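Local coordinates for protein sulfate adenylyltransferase, adenylylsulfate kinase (Thiobacillus denitrificans, PDB 3CR8) that transfers phosphate from ATP to adenosine 5'-phosphosulfate, giving 3'-phosphoadenylyl sulfate, as a hexameric APS kinase whose ATP-sulfurylase-like part lacks ATP sulfurylase activity, at residues V159-R164 against T228-L233; E437-R442 against E465-F470; L517-T522 against Q531-K536. All coordinates share one frame; numbering follows the deposited sequence.

Contact 1: V159-R164 against T228-L233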
loop_
_atom_site.group_PDB
_atom_site.type_symbol
_atom_site.label_atom_id
_atom_site.label_comp_id
_atom_site.label_asym_id
_atom_site.label_seq_id
_atom_site.Cartn_x
_atom_site.Cartn_y
_atom_site.Cartn_z
ATOM N N VAL A 159 -14.791 21.123 35.095
ATOM C CA VAL A 159 -15.289 22.490 35.178
ATOM C C VAL A 159 -14.614 23.428 34.172
ATOM O O VAL A 159 -15.262 24.335 33.623
ATOM C CB VAL A 159 -15.259 23.048 36.639
ATOM C CG1 VAL A 159 -15.448 24.544 36.648
ATOM C CG2 VAL A 159 -16.367 22.424 37.460
ATOM N N ARG A 160 -13.328 23.197 33.932
ATOM C CA ARG A 160 -12.601 23.934 32.919
ATOM C C ARG A 160 -13.121 23.532 31.539
ATOM O O ARG A 160 -13.286 24.369 30.645
ATOM C CB ARG A 160 -11.105 23.636 32.999
ATOM C CG ARG A 160 -10.455 24.019 34.301
ATOM C CD ARG A 160 -8.954 23.793 34.236
ATOM N NE ARG A 160 -8.585 22.380 34.287
ATOM C CZ ARG A 160 -8.338 21.726 35.412
ATOM N NH1 ARG A 160 -8.438 22.363 36.566
ATOM N NH2 ARG A 160 -7.996 20.448 35.383
ATOM N N ARG A 161 -13.398 22.251 31.369
ATOM C CA ARG A 161 -13.916 21.774 30.102
ATOM C C ARG A 161 -15.325 22.259 29.842
ATOM O O ARG A 161 -15.859 22.066 28.753
ATOM C CB ARG A 161 -13.865 20.259 30.070
ATOM C CG ARG A 161 -12.479 19.764 29.880
ATOM C CD ARG A 161 -12.299 19.332 28.465
ATOM N NE ARG A 161 -12.331 17.883 28.412
ATOM C CZ ARG A 161 -12.454 17.185 27.301
ATOM N NH1 ARG A 161 -12.578 17.801 26.142
ATOM N NH2 ARG A 161 -12.468 15.872 27.362
ATOM N N GLY A 162 -15.919 22.891 30.849
ATOM C CA GLY A 162 -17.281 23.388 30.749
ATOM C C GLY A 162 -18.358 22.313 30.735
ATOM O O GLY A 162 -19.484 22.581 30.357
ATOM N N TRP A 163 -18.003 21.102 31.148
ATOM C CA TRP A 163 -18.898 19.961 31.126
ATOM C C TRP A 163 -19.871 20.049 32.284
ATOM O O TRP A 163 -19.555 20.649 33.294
ATOM C CB TRP A 163 -18.086 18.679 31.300
ATOM C CG TRP A 163 -17.328 18.215 30.101
ATOM C CD1 TRP A 163 -16.924 18.961 29.037
ATOM C CD2 TRP A 163 -16.861 16.895 29.872
ATOM N NE1 TRP A 163 -16.248 18.175 28.138
ATOM C CE2 TRP A 163 -16.192 16.899 28.631
ATOM C CE3 TRP A 163 -16.960 15.700 30.585
ATOM C CZ2 TRP A 163 -15.610 15.753 28.087
ATOM C CZ3 TRP A 163 -16.375 14.557 30.051
ATOM C CH2 TRP A 163 -15.700 14.592 28.811
ATOM N N ARG A 164 -21.044 19.429 32.153
ATOM C CA ARG A 164 -22.010 19.365 33.258
ATOM C C ARG A 164 -22.552 17.949 33.487
ATOM O O ARG A 164 -22.412 17.350 34.555
ATOM C CB ARG A 164 -23.191 20.295 32.993
ATOM C CG ARG A 164 -22.893 21.787 33.024
ATOM C CD ARG A 164 -24.137 22.611 32.723
ATOM N NE ARG A 164 -24.516 22.610 31.303
ATOM C CZ ARG A 164 -25.742 22.894 30.849
ATOM N NH1 ARG A 164 -26.708 23.190 31.712
ATOM N NH2 ARG A 164 -26.013 22.880 29.538
ATOM N N THR A 228 -15.802 15.760 23.703
ATOM C CA THR A 228 -16.941 15.090 24.287
ATOM C C THR A 228 -16.560 13.895 25.189
ATOM O O THR A 228 -17.410 13.295 25.856
ATOM C CB THR A 228 -17.842 14.653 23.142
ATOM O OG1 THR A 228 -18.927 15.583 23.044
ATOM C CG2 THR A 228 -18.358 13.193 23.335
ATOM N N THR A 229 -15.270 13.579 25.236
ATOM C CA THR A 229 -14.816 12.362 25.861
ATOM C C THR A 229 -13.680 12.740 26.760
ATOM O O THR A 229 -12.997 13.701 26.464
ATOM C CB THR A 229 -14.303 11.399 24.789
ATOM O OG1 THR A 229 -15.319 11.242 23.785
ATOM C CG2 THR A 229 -13.946 10.051 25.404
ATOM N N GLN A 230 -13.514 11.990 27.850
ATOM C CA GLN A 230 -12.393 12.109 28.780
ATOM C C GLN A 230 -11.929 10.762 29.204
ATOM O O GLN A 230 -12.768 9.870 29.408
ATOM C CB GLN A 230 -12.814 12.845 30.050
ATOM C CG GLN A 230 -12.294 14.268 30.110
ATOM C CD GLN A 230 -10.781 14.296 30.221
ATOM O OE1 GLN A 230 -10.119 15.227 29.759
ATOM N NE2 GLN A 230 -10.230 13.254 30.814
ATOM N N LEU A 231 -10.610 10.596 29.343
ATOM C CA LEU A 231 -10.048 9.341 29.890
ATOM C C LEU A 231 -9.429 9.602 31.263
ATOM O O LEU A 231 -8.749 10.593 31.473
ATOM C CB LEU A 231 -9.022 8.702 28.949
ATOM C CG LEU A 231 -8.263 7.476 29.478
ATOM C CD1 LEU A 231 -9.134 6.241 29.583
ATOM C CD2 LEU A 231 -7.077 7.183 28.588
ATOM N N SER A 232 -9.693 8.729 32.213
ATOM C CA SER A 232 -9.133 8.924 33.532
ATOM C C SER A 232 -9.087 7.575 34.197
ATOM O O SER A 232 -9.803 6.685 33.794
ATOM C CB SER A 232 -9.985 9.894 34.329
ATOM O OG SER A 232 -9.198 10.532 35.297
ATOM N N LEU A 233 -8.237 7.403 35.197
ATOM C CA LEU A 233 -8.152 6.103 35.869
ATOM C C LEU A 233 -8.898 6.108 37.186
ATOM O O LEU A 233 -8.949 7.114 37.893
ATOM C CB LEU A 233 -6.698 5.672 36.072
ATOM C CG LEU A 233 -5.922 5.782 34.759
ATOM C CD1 LEU A 233 -4.449 5.537 34.979
ATOM C CD2 LEU A 233 -6.491 4.814 33.740
#

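Contact 2: E437-R442 against E465-F470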
loop_
_atom_site.group_PDB
_atom_site.type_symbol
_atom_site.label_atom_id
_atom_site.label_comp_id
_atom_site.label_asym_id
_atom_site.label_seq_id
_atom_site.Cartn_x
_atom_site.Cartn_y
_atom_site.Cartn_z
ATOM N N GLU A 437 10.747 -16.814 33.508
ATOM C CA GLU A 437 11.185 -15.508 33.049
ATOM C C GLU A 437 11.544 -15.591 31.576
ATOM O O GLU A 437 11.148 -14.700 30.800
ATOM C CB GLU A 437 12.332 -14.950 33.893
ATOM C CG GLU A 437 11.929 -14.552 35.285
ATOM C CD GLU A 437 11.228 -13.199 35.350
ATOM O OE1 GLU A 437 11.749 -12.205 34.783
ATOM O OE2 GLU A 437 10.155 -13.124 35.989
ATOM N N ILE A 438 12.269 -16.639 31.172
ATOM C CA ILE A 438 12.566 -16.747 29.743
ATOM C C ILE A 438 11.271 -16.747 28.895
ATOM O O ILE A 438 11.212 -16.149 27.820
ATOM C CB ILE A 438 13.404 -17.977 29.371
ATOM C CG1 ILE A 438 14.654 -18.055 30.215
ATOM C CG2 ILE A 438 13.848 -17.886 27.943
ATOM C CD1 ILE A 438 15.483 -16.841 30.086
ATOM N N THR A 439 10.231 -17.416 29.372
ATOM C CA THR A 439 9.054 -17.595 28.543
ATOM C C THR A 439 8.087 -16.394 28.594
ATOM O O THR A 439 7.595 -15.950 27.552
ATOM C CB THR A 439 8.383 -19.000 28.758
ATOM O OG1 THR A 439 6.979 -18.854 29.031
ATOM C CG2 THR A 439 9.033 -19.724 29.893
ATOM N N LYS A 440 7.824 -15.882 29.792
ATOM C CA LYS A 440 7.191 -14.578 29.962
ATOM C C LYS A 440 7.704 -13.590 28.897
ATOM O O LYS A 440 6.931 -12.901 28.254
ATOM C CB LYS A 440 7.500 -14.055 31.368
ATOM C CG LYS A 440 7.172 -12.582 31.646
ATOM C CD LYS A 440 8.054 -12.089 32.764
ATOM C CE LYS A 440 7.488 -10.949 33.579
ATOM N NZ LYS A 440 8.228 -10.918 34.909
ATOM N N ASN A 441 9.013 -13.561 28.696
ATOM C CA ASN A 441 9.647 -12.654 27.758
ATOM C C ASN A 441 9.733 -13.157 26.314
ATOM O O ASN A 441 10.504 -12.609 25.520
ATOM C CB ASN A 441 11.052 -12.298 28.247
ATOM C CG ASN A 441 11.119 -10.927 28.816
ATOM O OD1 ASN A 441 10.811 -9.948 28.120
ATOM N ND2 ASN A 441 11.518 -10.823 30.093
ATOM N N ARG A 442 8.979 -14.200 25.978
ATOM C CA ARG A 442 8.847 -14.615 24.580
ATOM C C ARG A 442 10.014 -15.445 24.078
ATOM O O ARG A 442 10.284 -15.494 22.878
ATOM C CB ARG A 442 8.677 -13.395 23.657
ATOM C CG ARG A 442 7.292 -13.213 23.024
ATOM C CD ARG A 442 6.187 -13.815 23.897
ATOM N NE ARG A 442 5.482 -12.925 24.841
ATOM C CZ ARG A 442 5.627 -11.601 24.962
ATOM N NH1 ARG A 442 6.486 -10.929 24.203
ATOM N NH2 ARG A 442 4.896 -10.939 25.861
ATOM N N GLU A 465 3.043 -21.841 32.975
ATOM C CA GLU A 465 1.797 -21.848 32.216
ATOM C C GLU A 465 1.029 -20.546 32.372
ATOM O O GLU A 465 0.162 -20.225 31.551
ATOM C CB GLU A 465 0.920 -22.981 32.717
ATOM C CG GLU A 465 0.354 -23.886 31.661
ATOM C CD GLU A 465 -0.076 -25.217 32.251
ATOM O OE1 GLU A 465 -0.878 -25.213 33.219
ATOM O OE2 GLU A 465 0.395 -26.262 31.747
ATOM N N ALA A 466 1.341 -19.811 33.442
ATOM C CA ALA A 466 0.717 -18.518 33.741
ATOM C C ALA A 466 1.196 -17.441 32.794
ATOM O O ALA A 466 0.482 -16.483 32.473
ATOM C CB ALA A 466 1.044 -18.112 35.141
ATOM N N VAL A 467 2.416 -17.630 32.328
ATOM C CA VAL A 467 3.127 -16.570 31.665
ATOM C C VAL A 467 3.414 -16.970 30.217
ATOM O O VAL A 467 3.871 -16.171 29.400
ATOM C CB VAL A 467 4.398 -16.243 32.494
ATOM C CG1 VAL A 467 5.612 -17.019 32.014
ATOM C CG2 VAL A 467 4.639 -14.771 32.511
ATOM N N GLY A 468 3.104 -18.218 29.906
ATOM C CA GLY A 468 3.355 -18.757 28.582
ATOM C C GLY A 468 3.071 -20.239 28.454
ATOM O O GLY A 468 2.301 -20.800 29.229
ATOM N N GLY A 469 3.710 -20.867 27.471
ATOM C CA GLY A 469 3.465 -22.261 27.130
ATOM C C GLY A 469 4.355 -23.274 27.848
ATOM O O GLY A 469 5.586 -23.129 27.924
ATOM N N PHE A 470 3.735 -24.328 28.367
ATOM C CA PHE A 470 4.474 -25.390 29.029
ATOM C C PHE A 470 4.181 -26.703 28.328
ATOM O O PHE A 470 3.014 -27.068 28.176
ATOM C CB PHE A 470 4.021 -25.499 30.478
ATOM C CG PHE A 470 4.847 -26.447 31.313
ATOM C CD1 PHE A 470 6.045 -26.039 31.860
ATOM C CD2 PHE A 470 4.404 -27.733 31.571
ATOM C CE1 PHE A 470 6.772 -26.889 32.643
ATOM C CE2 PHE A 470 5.142 -28.579 32.347
ATOM C CZ PHE A 470 6.316 -28.159 32.884
#

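Contact 3: L517-T522 against Q531-K536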
loop_
_atom_site.group_PDB
_atom_site.type_symbol
_atom_site.label_atom_id
_atom_site.label_comp_id
_atom_site.label_asym_id
_atom_site.label_seq_id
_atom_site.Cartn_x
_atom_site.Cartn_y
_atom_site.Cartn_z
ATOM N N LEU A 517 3.615 -35.175 25.828
ATOM C CA LEU A 517 4.223 -36.212 25.005
ATOM C C LEU A 517 4.912 -37.239 25.885
ATOM O O LEU A 517 5.606 -36.893 26.831
ATOM C CB LEU A 517 5.266 -35.624 24.066
ATOM C CG LEU A 517 5.455 -36.292 22.695
ATOM C CD1 LEU A 517 6.775 -35.896 22.064
ATOM C CD2 LEU A 517 5.368 -37.786 22.765
ATOM N N ALA A 518 4.708 -38.512 25.569
ATOM C CA ALA A 518 5.367 -39.610 26.273
ATOM C C ALA A 518 6.133 -40.463 25.275
ATOM O O ALA A 518 5.538 -41.295 24.620
ATOM C CB ALA A 518 4.338 -40.468 26.996
ATOM N N ILE A 519 7.437 -40.247 25.134
ATOM C CA ILE A 519 8.230 -41.073 24.227
ATOM C C ILE A 519 8.340 -42.497 24.801
ATOM O O ILE A 519 9.232 -42.801 25.607
ATOM C CB ILE A 519 9.637 -40.480 23.906
ATOM C CG1 ILE A 519 10.551 -40.563 25.114
ATOM C CG2 ILE A 519 9.552 -39.016 23.461
ATOM C CD1 ILE A 519 11.838 -39.813 24.919
ATOM N N ASP A 520 7.540 -43.425 24.312
ATOM C CA ASP A 520 7.716 -44.792 24.777
ATOM C C ASP A 520 8.700 -45.659 23.968
ATOM O O ASP A 520 9.753 -46.057 24.483
ATOM C CB ASP A 520 6.365 -45.482 24.918
ATOM N N THR A 521 8.357 -45.953 22.712
ATOM C CA THR A 521 8.995 -47.035 21.994
ATOM C C THR A 521 10.526 -47.127 22.230
ATOM O O THR A 521 11.237 -46.156 22.024
ATOM C CB THR A 521 8.718 -46.830 20.505
ATOM O OG1 THR A 521 9.634 -45.869 19.980
ATOM C CG2 THR A 521 7.297 -46.306 20.292
ATOM N N THR A 522 11.075 -48.283 22.606
ATOM C CA THR A 522 12.495 -48.295 23.046
ATOM C C THR A 522 13.592 -48.339 21.995
ATOM O O THR A 522 14.754 -48.041 22.299
ATOM C CB THR A 522 12.846 -49.406 24.074
ATOM O OG1 THR A 522 12.089 -50.589 23.794
ATOM C CG2 THR A 522 12.614 -48.916 25.518
ATOM N N GLN A 531 12.263 -35.557 16.308
ATOM C CA GLN A 531 11.165 -35.374 15.360
ATOM C C GLN A 531 9.835 -35.533 16.057
ATOM O O GLN A 531 8.948 -34.700 15.893
ATOM C CB GLN A 531 11.271 -36.384 14.226
ATOM C CG GLN A 531 10.324 -36.125 13.098
ATOM C CD GLN A 531 10.409 -34.711 12.608
ATOM O OE1 GLN A 531 11.472 -34.088 12.668
ATOM N NE2 GLN A 531 9.294 -34.191 12.107
ATOM N N GLN A 532 9.721 -36.600 16.842
ATOM C CA GLN A 532 8.488 -36.914 17.538
ATOM C C GLN A 532 8.050 -35.766 18.442
ATOM O O GLN A 532 6.851 -35.546 18.635
ATOM C CB GLN A 532 8.618 -38.222 18.312
ATOM C CG GLN A 532 7.298 -38.732 18.916
ATOM C CD GLN A 532 6.199 -38.999 17.876
ATOM O OE1 GLN A 532 6.441 -39.637 16.850
ATOM N NE2 GLN A 532 4.982 -38.517 18.151
ATOM N N ILE A 533 9.011 -35.014 18.971
ATOM C CA ILE A 533 8.625 -33.860 19.766
ATOM C C ILE A 533 8.413 -32.599 18.900
ATOM O O ILE A 533 7.598 -31.731 19.251
ATOM C CB ILE A 533 9.506 -33.622 21.052
ATOM C CG1 ILE A 533 10.895 -33.093 20.727
ATOM C CG2 ILE A 533 9.685 -34.892 21.823
ATOM C CD1 ILE A 533 11.924 -33.536 21.757
ATOM N N LEU A 534 9.091 -32.495 17.760
ATOM C CA LEU A 534 8.780 -31.363 16.886
ATOM C C LEU A 534 7.348 -31.520 16.406
ATOM O O LEU A 534 6.628 -30.543 16.219
ATOM C CB LEU A 534 9.759 -31.227 15.717
ATOM C CG LEU A 534 11.143 -30.783 16.207
ATOM C CD1 LEU A 534 12.232 -31.017 15.175
ATOM C CD2 LEU A 534 11.127 -29.329 16.662
ATOM N N LEU A 535 6.935 -32.762 16.215
ATOM C CA LEU A 535 5.543 -33.047 15.976
ATOM C C LEU A 535 4.630 -32.538 17.114
ATOM O O LEU A 535 3.614 -31.877 16.848
ATOM C CB LEU A 535 5.353 -34.541 15.783
ATOM C CG LEU A 535 5.423 -35.035 14.344
ATOM C CD1 LEU A 535 5.706 -36.524 14.347
ATOM C CD2 LEU A 535 4.119 -34.740 13.631
ATOM N N LYS A 536 4.969 -32.839 18.366
ATOM C CA LYS A 536 4.091 -32.445 19.440
ATOM C C LYS A 536 3.900 -30.922 19.334
ATOM O O LYS A 536 2.764 -30.430 19.320
ATOM C CB LYS A 536 4.673 -32.840 20.800
ATOM C CG LYS A 536 3.659 -33.313 21.797
ATOM C CD LYS A 536 2.348 -33.601 21.073
ATOM C CE LYS A 536 1.262 -34.044 22.028
ATOM N NZ LYS A 536 0.894 -32.987 23.014
#

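Contact 1: V159-R164 against T228-L233
A Schellman motif ends helix 151-160, with Gly162 at positive phi as its C-prime residue, and side chains on either side of Gly162 in sequence, Arg161 and Trp163, reach strand 229-231, an edge strand, within this chain, of a parallel sheet. Arg161 bends at chi2 and chi3 so that NH2 donates to the backbone oxygen O of Thr229 (2.4 Å, very short; N-H...O angle 125°). The acceptor lies close to the guanidinium plane, but the nitrogen sits above the carbonyl plane, 37° out of it. NH1 of the same group bonds Ala226 O, so one guanidinium grips two backbone carbonyls. Trp163 sets CG beside its backbone N and runs its six-membered ring toward the same strand. Its edge meets the backbone, Trp163 CH2 standing 3.4 Å from Thr229 C, and the same CH2 lies 3.6 Å from Gln230 CB. Trp163 CZ2 comes within 3.6 Å of Thr228 C and also lies over one face of the Arg161 guanidinium, offset toward its rim. Gln230 CG meets the guanidinium edge, 3.2 Å from Arg161 NH2, with the amide plane turned 80° from the guanidinium. Gln531 of a neighbouring subunit packs on Trp163, so the ring also serves the assembly. Helix 151-160, leading into central strand 166-169, is thereby tied to the sheet edge, an arrangement that fits the Rossmann-like 3-2-1-4-5 fold of the ATP-sulfurylase family.

Contact 2: E437-R442 against E465-F470
Apolar contact centres on Val467, whose two methyls lie against the start of the Lys440 side chain. Val467 CG1 lies over the helix backbone, 3.3 Å from Lys440 N, while its CG2 rests alongside the aliphatic chain, 3.5 Å from Lys440 CG. Lys440 keeps CG anti to its backbone N (chi1 168°) and stays extended beyond it, so its charged tip leads away from Val467. Thr439 adds a looser touch: its OG1 stands 3.7 Å from Gly468 CA and 3.8 Å from Val467 CG1. Glycine suits position 468, since a CB there would run into that hydroxyl oxygen.

The segments belong to the P-loop kinase domain with its 2-3-1-4-5 parallel sheet; here the C-terminal end of helix 421-440 packs against the turn between helix 454-465 and strand 469-475.

Charged contacts lie along the helix itself. Lys440 NZ reaches back to Glu437 and forms a salt bridge with OE2 at 3.1 Å, approaching from above the carboxylate plane. Both side chains also bond Thr402 OG1 of a neighbouring subunit, through Lys440 NZ and Glu437 OE1. With no chain beyond CB, an alanine in place of Lys440 would give up the salt bridge and the lysine's own bond to Thr402 of the neighbouring subunit, and would probably weaken the tie between subunits and loosen the packing on Val467 CG2.

Backbone bonds close the helix in a Schellman motif, in which Arg442, at positive phi, gives its N to Thr439 O at 2.7 Å. The guanidinium of Arg442 then lies with one face toward Lys440 O.

Contact 3: L517-T522 against Q531-K536
Strand 517-519, at the outer edge of the kinase domain's parallel sheet, and helix 526-540, which follows it and turns back, form a beta-alpha unit. The short segments run nearly antiparallel, at 169°, with axes 9.6 Å apart. Leu517 carries most of the contact, pointing into the helix between Gln532, Ile533 and Lys536. Leu517 CD1 reaches the helix backbone, 3.4 Å from Gln532 O, and also meets the CG2 branch of Ile533, the two side chains crossing at about a right angle. Toward the C-terminal end of the helix segment, Leu517 CG lies 3.6 Å from Lys536 CG, the two chains sliding past each other in opposite directions. Lys536 bends at chi2 (14°), and beyond this apolar stem NZ makes a weak hydrogen bond to Glu516 O and a long, weak ion pair with Glu540. Gln532 contributes its methylene, CG standing 4.3 Å from Leu517 CD1. Two residues on from Leu517, Ile519 CG2 reaches Ile533 CG2 at 4.4 Å. Both isoleucines also pack on helix 380-394, Ile519 on Leu385 and Ile533 on Leu389, so they belong to one apolar layer. The side chain of Ile519 is about 7 Å from that of Lys382, predicted to bind ATP. An edge strand covered by its returning helix, close to the P-loop and the helix after it, is consistent with the nucleotide-binding fold of APS kinases.

How the contacts relate
From the N terminus, contact 1 closes a long loop that takes in strands 166-169 and 193-196 and helices 177-189 and 210-220 of the ATP-sulfurylase-like part. Contact 2 closes a shorter one, through strand 444-447 and helix 454-465 of the kinase part, and contact 3 the shortest, a single strand-to-helix turn. The three follow in series; none nests or crosses. Contacts 2 and 3 meet the same sheet through adjacent strands 469-475 and 517-519, their centres 22 Å apart. Contact 1 lies across the chain's centre, about 60 Å from contact 3 centre to centre, yet in the assembly it packs against helix 526-540 of a neighbouring subunit, joining kinase and sulfurylase-like parts.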